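Long-range contact in XC6422 protein (Xanthomonas campestris, PDB 2FUK), which probably acts as a hydrolase, being a small serine alpha/beta-hydrolase that lacks a lid over its active site: residues A[87-101]-A[120-132]. Residues are numbered along the deposited sequence; the frame is centred on the assembly and turned at random.
Sequences FDHGDGEQDDLRAVA and FGAYVSLRAAAAL
Two neighbouring helices of an alpha/beta-hydrolase meet where L97, on helix 92-107, enters helix 120-132 as a knob into a hole lined by V124, S125, A128 and L132. L97 CD1 lies 3.9 Å from A128 CB. L132 packs its two methyls against A101 CB, while L132 CD2 also meets R98 CG at 4.0 Å, the aliphatic part of an arginine whose NH1 is salt-bridged to E102. The short axes cross at -70°, and L97 and A101 also reach strand 38-43, so the interface rests on the central sheet. Helix 120-132 starts within what is probably the nucleophile elbow, G121 being the last glycine of its GxSxG pattern. At that end contact passes to the loop ahead of the other helix. There the ring of F120 offers its edge to G90 N (3.6 Å from F120 CE2) and E93 CG. The Y123 ring also meets G90 edge-on, Y123 CE2 lying 4.0 Å from G90 CA, and V124 CG1 is 3.7 Å from E93 O. E93 bends at chi2 (80°), turning its carboxylate back to take D88 N on the syn lone pair of OE1 and G90 N from above the plane at OE2. Farther along, the extended Q94 lays its amide against R127, Q94 CD 3.7 Å from R127 CB, and Q94 NE2 donates to G90 O at 3.0 Å; R127 NH1 hydrogen-bonds to D148 O and S150 O.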
ATOM      1  N   PHE A  87       7.787 -21.015 -25.088  1.00 10.51           N
ATOM      2  CA  PHE A  87       8.868 -20.736 -24.152  1.00  9.46           C
ATOM      3  C   PHE A  87      10.218 -20.893 -24.845  1.00  9.96           C
ATOM      4  O   PHE A  87      10.448 -21.883 -25.531  1.00 11.17           O
ATOM      5  CB  PHE A  87       8.752 -21.699 -22.969  1.00  9.48           C
ATOM      6  CG  PHE A  87       9.821 -21.528 -21.933  1.00  9.34           C
ATOM      7  CD1 PHE A  87       9.918 -20.349 -21.197  1.00  9.27           C
ATOM      8  CD2 PHE A  87      10.737 -22.550 -21.688  1.00  8.73           C
ATOM      9  CE1 PHE A  87      10.908 -20.193 -20.236  1.00  9.65           C
ATOM     10  CE2 PHE A  87      11.732 -22.399 -20.726  1.00  9.79           C
ATOM     11  CZ  PHE A  87      11.817 -21.223 -20.002  1.00 10.10           C
ATOM     12  N   ASP A  88      11.113 -19.923 -24.660  1.00  9.09           N
ATOM     13  CA  ASP A  88      12.421 -19.972 -25.303  1.00  8.49           C
ATOM     14  C   ASP A  88      13.592 -19.845 -24.323  1.00  8.35           C
ATOM     15  O   ASP A  88      14.646 -19.321 -24.665  1.00  6.84           O
ATOM     16  CB  ASP A  88      12.497 -18.889 -26.390  1.00  8.46           C
ATOM     17  CG  ASP A  88      13.633 -19.114 -27.376  1.00  9.09           C
ATOM     18  OD1 ASP A  88      13.850 -20.276 -27.788  1.00 10.68           O
ATOM     19  OD2 ASP A  88      14.300 -18.127 -27.756  1.00  8.61           O
ATOM     20  N   HIS A  89      13.390 -20.325 -23.100  1.00  9.13           N
ATOM     21  CA  HIS A  89      14.437 -20.333 -22.077  1.00  9.22           C
ATOM     22  C   HIS A  89      15.180 -19.033 -21.788  1.00 10.09           C
ATOM     23  O   HIS A  89      16.350 -19.054 -21.375  1.00 11.56           O
ATOM     24  CB  HIS A  89      15.466 -21.427 -22.406  1.00 10.11           C
ATOM     25  CG  HIS A  89      14.951 -22.821 -22.218  1.00 10.95           C
ATOM     26  ND1 HIS A  89      14.072 -23.419 -23.096  1.00 12.01           N
ATOM     27  CD2 HIS A  89      15.171 -23.724 -21.233  1.00 11.93           C
ATOM     28  CE1 HIS A  89      13.772 -24.629 -22.657  1.00 11.18           C
ATOM     29  NE2 HIS A  89      14.425 -24.838 -21.528  1.00 13.19           N
ATOM     30  N   GLY A  90      14.517 -17.904 -21.993  1.00  9.74           N
ATOM     31  CA  GLY A  90      15.153 -16.633 -21.705  1.00  9.71           C
ATOM     32  C   GLY A  90      15.798 -15.925 -22.873  1.00 10.70           C
ATOM     33  O   GLY A  90      16.234 -14.783 -22.737  1.00 10.24           O
ATOM     34  N   ASP A  91      15.879 -16.579 -24.024  1.00 10.09           N
ATOM     35  CA  ASP A  91      16.479 -15.924 -25.176  1.00 10.02           C
ATOM     36  C   ASP A  91      15.462 -15.042 -25.891  1.00  9.60           C
ATOM     37  O   ASP A  91      15.577 -13.820 -25.875  1.00  9.30           O
ATOM     38  CB  ASP A  91      17.082 -16.957 -26.130  1.00 12.13           C
ATOM     39  CG  ASP A  91      18.411 -17.497 -25.631  1.00 14.37           C
ATOM     40  OD1 ASP A  91      18.944 -16.951 -24.634  1.00 16.71           O
ATOM     41  OD2 ASP A  91      18.936 -18.460 -26.239  1.00 15.79           O
ATOM     42  N   GLY A  92      14.454 -15.660 -26.493  1.00  8.85           N
ATOM     43  CA  GLY A  92      13.445 -14.885 -27.183  1.00  7.97           C
ATOM     44  C   GLY A  92      12.700 -13.960 -26.234  1.00  8.19           C
ATOM     45  O   GLY A  92      12.160 -12.940 -26.658  1.00  8.13           O
ATOM     46  N   GLU A  93      12.667 -14.312 -24.952  1.00  7.87           N
ATOM     47  CA  GLU A  93      11.974 -13.485 -23.973  1.00  7.90           C
ATOM     48  C   GLU A  93      12.654 -12.126 -23.841  1.00  8.60           C
ATOM     49  O   GLU A  93      12.006 -11.134 -23.521  1.00  6.83           O
ATOM     50  CB  GLU A  93      11.901 -14.192 -22.611  1.00  8.13           C
ATOM     51  CG  GLU A  93      10.844 -15.311 -22.545  1.00  7.37           C
ATOM     52  CD  GLU A  93      11.292 -16.624 -23.172  1.00  7.25           C
ATOM     53  OE1 GLU A  93      10.434 -17.522 -23.322  1.00  6.75           O
ATOM     54  OE2 GLU A  93      12.490 -16.762 -23.501  1.00  9.56           O
ATOM     55  N   GLN A  94      13.960 -12.075 -24.093  1.00  8.82           N
ATOM     56  CA  GLN A  94      14.671 -10.803 -24.026  1.00  7.01           C
ATOM     57  C   GLN A  94      14.189  -9.921 -25.167  1.00  7.39           C
ATOM     58  O   GLN A  94      14.127  -8.698 -25.038  1.00  6.97           O
ATOM     59  CB  GLN A  94      16.175 -11.010 -24.163  1.00  8.12           C
ATOM     60  CG  GLN A  94      16.842 -11.625 -22.953  1.00  8.39           C
ATOM     61  CD  GLN A  94      18.315 -11.874 -23.201  1.00  9.89           C
ATOM     62  OE1 GLN A  94      19.072 -10.943 -23.475  1.00 11.94           O
ATOM     63  NE2 GLN A  94      18.724 -13.134 -23.123  1.00 10.53           N
ATOM     64  N   ASP A  95      13.852 -10.548 -26.291  1.00  7.31           N
ATOM     65  CA  ASP A  95      13.370  -9.804 -27.445  1.00  7.83           C
ATOM     66  C   ASP A  95      11.957  -9.304 -27.170  1.00  7.04           C
ATOM     67  O   ASP A  95      11.587  -8.218 -27.616  1.00  8.08           O
ATOM     68  CB  ASP A  95      13.388 -10.675 -28.704  1.00  8.76           C
ATOM     69  CG  ASP A  95      14.777 -11.212 -29.024  1.00 11.02           C
ATOM     70  OD1 ASP A  95      15.769 -10.501 -28.745  1.00 12.12           O
ATOM     71  OD2 ASP A  95      14.873 -12.338 -29.570  1.00 13.03           O
ATOM     72  N   ASP A  96      11.170 -10.095 -26.441  1.00  7.51           N
ATOM     73  CA  ASP A  96       9.807  -9.694 -26.093  1.00  7.30           C
ATOM     74  C   ASP A  96       9.902  -8.449 -25.220  1.00  6.96           C
ATOM     75  O   ASP A  96       9.164  -7.482 -25.407  1.00  6.76           O
ATOM     76  CB  ASP A  96       9.078 -10.781 -25.291  1.00  7.62           C
ATOM     77  CG  ASP A  96       8.794 -12.029 -26.095  1.00  6.21           C
ATOM     78  OD1 ASP A  96       8.713 -11.945 -27.336  1.00  7.36           O
ATOM     79  OD2 ASP A  96       8.629 -13.101 -25.471  1.00  7.85           O
ATOM     80  N   LEU A  97      10.820  -8.489 -24.259  1.00  7.42           N
ATOM     81  CA  LEU A  97      11.032  -7.367 -23.352  1.00  7.47           C
ATOM     82  C   LEU A  97      11.462  -6.135 -24.154  1.00  7.81           C
ATOM     83  O   LEU A  97      11.013  -5.024 -23.877  1.00  7.32           O
ATOM     84  CB  LEU A  97      12.119  -7.714 -22.327  1.00  7.83           C
ATOM     85  CG  LEU A  97      12.015  -7.202 -20.883  1.00 13.11           C
ATOM     86  CD1 LEU A  97      13.413  -7.122 -20.311  1.00  7.92           C
ATOM     87  CD2 LEU A  97      11.322  -5.855 -20.794  1.00  9.04           C
ATOM     88  N   ARG A  98      12.330  -6.331 -25.147  1.00  7.21           N
ATOM     89  CA  ARG A  98      12.787  -5.204 -25.959  1.00  8.71           C
ATOM     90  C   ARG A  98      11.628  -4.537 -26.693  1.00  9.24           C
ATOM     91  O   ARG A  98      11.595  -3.315 -26.819  1.00  8.72           O
ATOM     92  CB  ARG A  98      13.852  -5.637 -26.981  1.00 11.08           C
ATOM     93  CG  ARG A  98      14.300  -4.481 -27.894  1.00 12.56           C
ATOM     94  CD  ARG A  98      15.752  -4.587 -28.348  1.00 16.80           C
ATOM     95  NE  ARG A  98      15.984  -5.598 -29.379  1.00 19.36           N
ATOM     96  CZ  ARG A  98      15.551  -5.499 -30.635  1.00 20.81           C
ATOM     97  NH1 ARG A  98      14.855  -4.435 -31.018  1.00 22.43           N
ATOM     98  NH2 ARG A  98      15.838  -6.451 -31.512  1.00 20.79           N
ATOM     99  N   ALA A  99      10.689  -5.337 -27.190  1.00  8.11           N
ATOM    100  CA  ALA A  99       9.544  -4.791 -27.909  1.00  7.29           C
ATOM    101  C   ALA A  99       8.713  -3.903 -26.988  1.00  6.70           C
ATOM    102  O   ALA A  99       8.224  -2.846 -27.394  1.00  6.13           O
ATOM    103  CB  ALA A  99       8.684  -5.925 -28.455  1.00  7.47           C
ATOM    104  N   VAL A 100       8.554  -4.343 -25.744  1.00  7.43           N
ATOM    105  CA  VAL A 100       7.791  -3.577 -24.778  1.00  6.91           C
ATOM    106  C   VAL A 100       8.563  -2.306 -24.431  1.00  7.58           C
ATOM    107  O   VAL A 100       7.997  -1.216 -24.399  1.00  7.21           O
ATOM    108  CB  VAL A 100       7.523  -4.410 -23.499  1.00  7.68           C
ATOM    109  CG1 VAL A 100       6.687  -3.602 -22.505  1.00  7.54           C
ATOM    110  CG2 VAL A 100       6.790  -5.699 -23.870  1.00  8.28           C
ATOM    111  N   ALA A 101       9.862  -2.446 -24.188  1.00  7.21           N
ATOM    112  CA  ALA A 101      10.692  -1.300 -23.844  1.00  7.12           C
ATOM    113  C   ALA A 101      10.699  -0.249 -24.952  1.00  7.90           C
ATOM    114  O   ALA A 101      10.630   0.953 -24.682  1.00  8.38           O
ATOM    115  CB  ALA A 101      12.124  -1.758 -23.554  1.00  7.19           C
ATOM    116  N   PHE A 120      12.726 -15.857 -12.925  1.00  7.26           N
ATOM    117  CA  PHE A 120      13.021 -15.930 -14.355  1.00  7.70           C
ATOM    118  C   PHE A 120      12.973 -14.525 -14.946  1.00  7.10           C
ATOM    119  O   PHE A 120      13.763 -14.185 -15.823  1.00  7.11           O
ATOM    120  CB  PHE A 120      12.011 -16.837 -15.071  1.00  8.01           C
ATOM    121  CG  PHE A 120      12.110 -16.800 -16.578  1.00  8.43           C
ATOM    122  CD1 PHE A 120      11.194 -16.066 -17.329  1.00  8.81           C
ATOM    123  CD2 PHE A 120      13.115 -17.496 -17.243  1.00  7.89           C
ATOM    124  CE1 PHE A 120      11.273 -16.026 -18.725  1.00  9.21           C
ATOM    125  CE2 PHE A 120      13.203 -17.464 -18.638  1.00  8.60           C
ATOM    126  CZ  PHE A 120      12.279 -16.726 -19.379  1.00  9.75           C
ATOM    127  N   GLY A 121      12.045 -13.708 -14.450  1.00  7.22           N
ATOM    128  CA  GLY A 121      11.917 -12.351 -14.946  1.00  7.56           C
ATOM    129  C   GLY A 121      13.117 -11.490 -14.592  1.00  6.82           C
ATOM    130  O   GLY A 121      13.410 -10.509 -15.275  1.00  6.85           O
ATOM    131  N   ALA A 122      13.796 -11.838 -13.506  1.00  7.09           N
ATOM    132  CA  ALA A 122      14.983 -11.098 -13.095  1.00  7.41           C
ATOM    133  C   ALA A 122      16.127 -11.494 -14.025  1.00  7.32           C
ATOM    134  O   ALA A 122      16.979 -10.671 -14.370  1.00  7.46           O
ATOM    135  CB  ALA A 122      15.334 -11.425 -11.645  1.00  6.78           C
ATOM    136  N   TYR A 123      16.145 -12.759 -14.429  1.00  8.39           N
ATOM    137  CA  TYR A 123      17.182 -13.233 -15.338  1.00  8.21           C
ATOM    138  C   TYR A 123      17.030 -12.519 -16.678  1.00  8.13           C
ATOM    139  O   TYR A 123      18.001 -12.004 -17.217  1.00  7.98           O
ATOM    140  CB  TYR A 123      17.070 -14.751 -15.534  1.00  9.33           C
ATOM    141  CG  TYR A 123      17.860 -15.302 -16.707  1.00 10.46           C
ATOM    142  CD1 TYR A 123      19.258 -15.279 -16.712  1.00 13.34           C
ATOM    143  CD2 TYR A 123      17.207 -15.861 -17.805  1.00 13.56           C
ATOM    144  CE1 TYR A 123      19.991 -15.806 -17.785  1.00 14.75           C
ATOM    145  CE2 TYR A 123      17.925 -16.390 -18.880  1.00 14.67           C
ATOM    146  CZ  TYR A 123      19.318 -16.361 -18.863  1.00 15.29           C
ATOM    147  OH  TYR A 123      20.031 -16.899 -19.916  1.00 16.20           O
ATOM    148  N   VAL A 124      15.809 -12.475 -17.204  1.00  7.87           N
ATOM    149  CA  VAL A 124      15.576 -11.829 -18.494  1.00  7.19           C
ATOM    150  C   VAL A 124      15.879 -10.334 -18.481  1.00  7.52           C
ATOM    151  O   VAL A 124      16.482  -9.816 -19.424  1.00  7.63           O
ATOM    152  CB  VAL A 124      14.114 -12.047 -18.981  1.00  6.79           C
ATOM    153  CG1 VAL A 124      13.868 -11.273 -20.277  1.00  6.69           C
ATOM    154  CG2 VAL A 124      13.872 -13.520 -19.219  1.00  8.76           C
ATOM    155  N   SER A 125      15.464  -9.627 -17.431  1.00  6.24           N
ATOM    156  CA  SER A 125      15.729  -8.198 -17.385  1.00  7.06           C
ATOM    157  C   SER A 125      17.208  -7.887 -17.172  1.00  7.48           C
ATOM    158  O   SER A 125      17.717  -6.918 -17.721  1.00  7.74           O
ATOM    159  CB  SER A 125      14.866  -7.509 -16.317  1.00  6.18           C
ATOM    160  OG  SER A 125      14.986  -8.104 -15.045  1.00  6.74           O
ATOM    161  N   LEU A 126      17.902  -8.711 -16.391  1.00  8.03           N
ATOM    162  CA  LEU A 126      19.327  -8.488 -16.162  1.00  7.85           C
ATOM    163  C   LEU A 126      20.103  -8.726 -17.464  1.00  8.98           C
ATOM    164  O   LEU A 126      20.972  -7.935 -17.839  1.00  9.25           O
ATOM    165  CB  LEU A 126      19.848  -9.423 -15.060  1.00  9.27           C
ATOM    166  CG  LEU A 126      21.343  -9.316 -14.753  1.00 10.44           C
ATOM    167  CD1 LEU A 126      21.689  -7.898 -14.329  1.00 11.66           C
ATOM    168  CD2 LEU A 126      21.716 -10.307 -13.660  1.00 12.35           C
ATOM    169  N   ARG A 127      19.777  -9.812 -18.156  1.00  8.72           N
ATOM    170  CA  ARG A 127      20.442 -10.124 -19.414  1.00  9.07           C
ATOM    171  C   ARG A 127      20.149  -9.047 -20.453  1.00  8.59           C
ATOM    172  O   ARG A 127      20.988  -8.748 -21.298  1.00 10.38           O
ATOM    173  CB  ARG A 127      19.988 -11.494 -19.935  1.00 10.44           C
ATOM    174  CG  ARG A 127      20.609 -12.685 -19.188  1.00 13.00           C
ATOM    175  CD  ARG A 127      21.389 -13.576 -20.151  1.00 13.95           C
ATOM    176  NE  ARG A 127      22.515 -12.871 -20.755  1.00 16.74           N
ATOM    177  CZ  ARG A 127      23.760 -12.871 -20.283  1.00 16.90           C
ATOM    178  NH1 ARG A 127      24.066 -13.549 -19.183  1.00 16.89           N
ATOM    179  NH2 ARG A 127      24.705 -12.186 -20.914  1.00 18.03           N
ATOM    180  N   ALA A 128      18.960  -8.457 -20.385  1.00  8.92           N
ATOM    181  CA  ALA A 128      18.584  -7.426 -21.342  1.00  7.99           C
ATOM    182  C   ALA A 128      19.062  -6.029 -20.960  1.00  8.20           C
ATOM    183  O   ALA A 128      18.916  -5.088 -21.738  1.00  7.83           O
ATOM    184  CB  ALA A 128      17.064  -7.428 -21.537  1.00  8.95           C
ATOM    185  N   ALA A 129      19.647  -5.895 -19.775  1.00  8.40           N
ATOM    186  CA  ALA A 129      20.109  -4.590 -19.307  1.00 10.08           C
ATOM    187  C   ALA A 129      21.102  -3.901 -20.243  1.00 10.63           C
ATOM    188  O   ALA A 129      20.982  -2.704 -20.498  1.00 11.46           O
ATOM    189  CB  ALA A 129      20.712  -4.721 -17.911  1.00 10.16           C
ATOM    190  N   ALA A 130      22.078  -4.647 -20.752  1.00 10.58           N
ATOM    191  CA  ALA A 130      23.079  -4.053 -21.642  1.00 11.85           C
ATOM    192  C   ALA A 130      22.430  -3.386 -22.843  1.00 13.01           C
ATOM    193  O   ALA A 130      22.761  -2.255 -23.189  1.00 15.23           O
ATOM    194  CB  ALA A 130      24.062  -5.114 -22.119  1.00 12.56           C
ATOM    195  N   ALA A 131      21.510  -4.097 -23.484  1.00 12.13           N
ATOM    196  CA  ALA A 131      20.837  -3.567 -24.660  1.00 12.36           C
ATOM    197  C   ALA A 131      19.808  -2.471 -24.381  1.00 12.53           C
ATOM    198  O   ALA A 131      19.687  -1.525 -25.150  1.00 13.52           O
ATOM    199  CB  ALA A 131      20.178  -4.709 -25.430  1.00 12.08           C
ATOM    200  N   LEU A 132      19.080  -2.586 -23.274  1.00 11.64           N
ATOM    201  CA  LEU A 132      18.032  -1.618 -22.951  1.00 11.15           C
ATOM    202  C   LEU A 132      18.426  -0.409 -22.102  1.00 12.07           C
ATOM    203  O   LEU A 132      17.658   0.547 -21.993  1.00 12.99           O
ATOM    204  CB  LEU A 132      16.858  -2.358 -22.310  1.00 10.30           C
ATOM    205  CG  LEU A 132      16.278  -3.471 -23.191  1.00  9.51           C
ATOM    206  CD1 LEU A 132      15.104  -4.134 -22.472  1.00 10.15           C
ATOM    207  CD2 LEU A 132      15.841  -2.899 -24.540  1.00 10.22           C
TER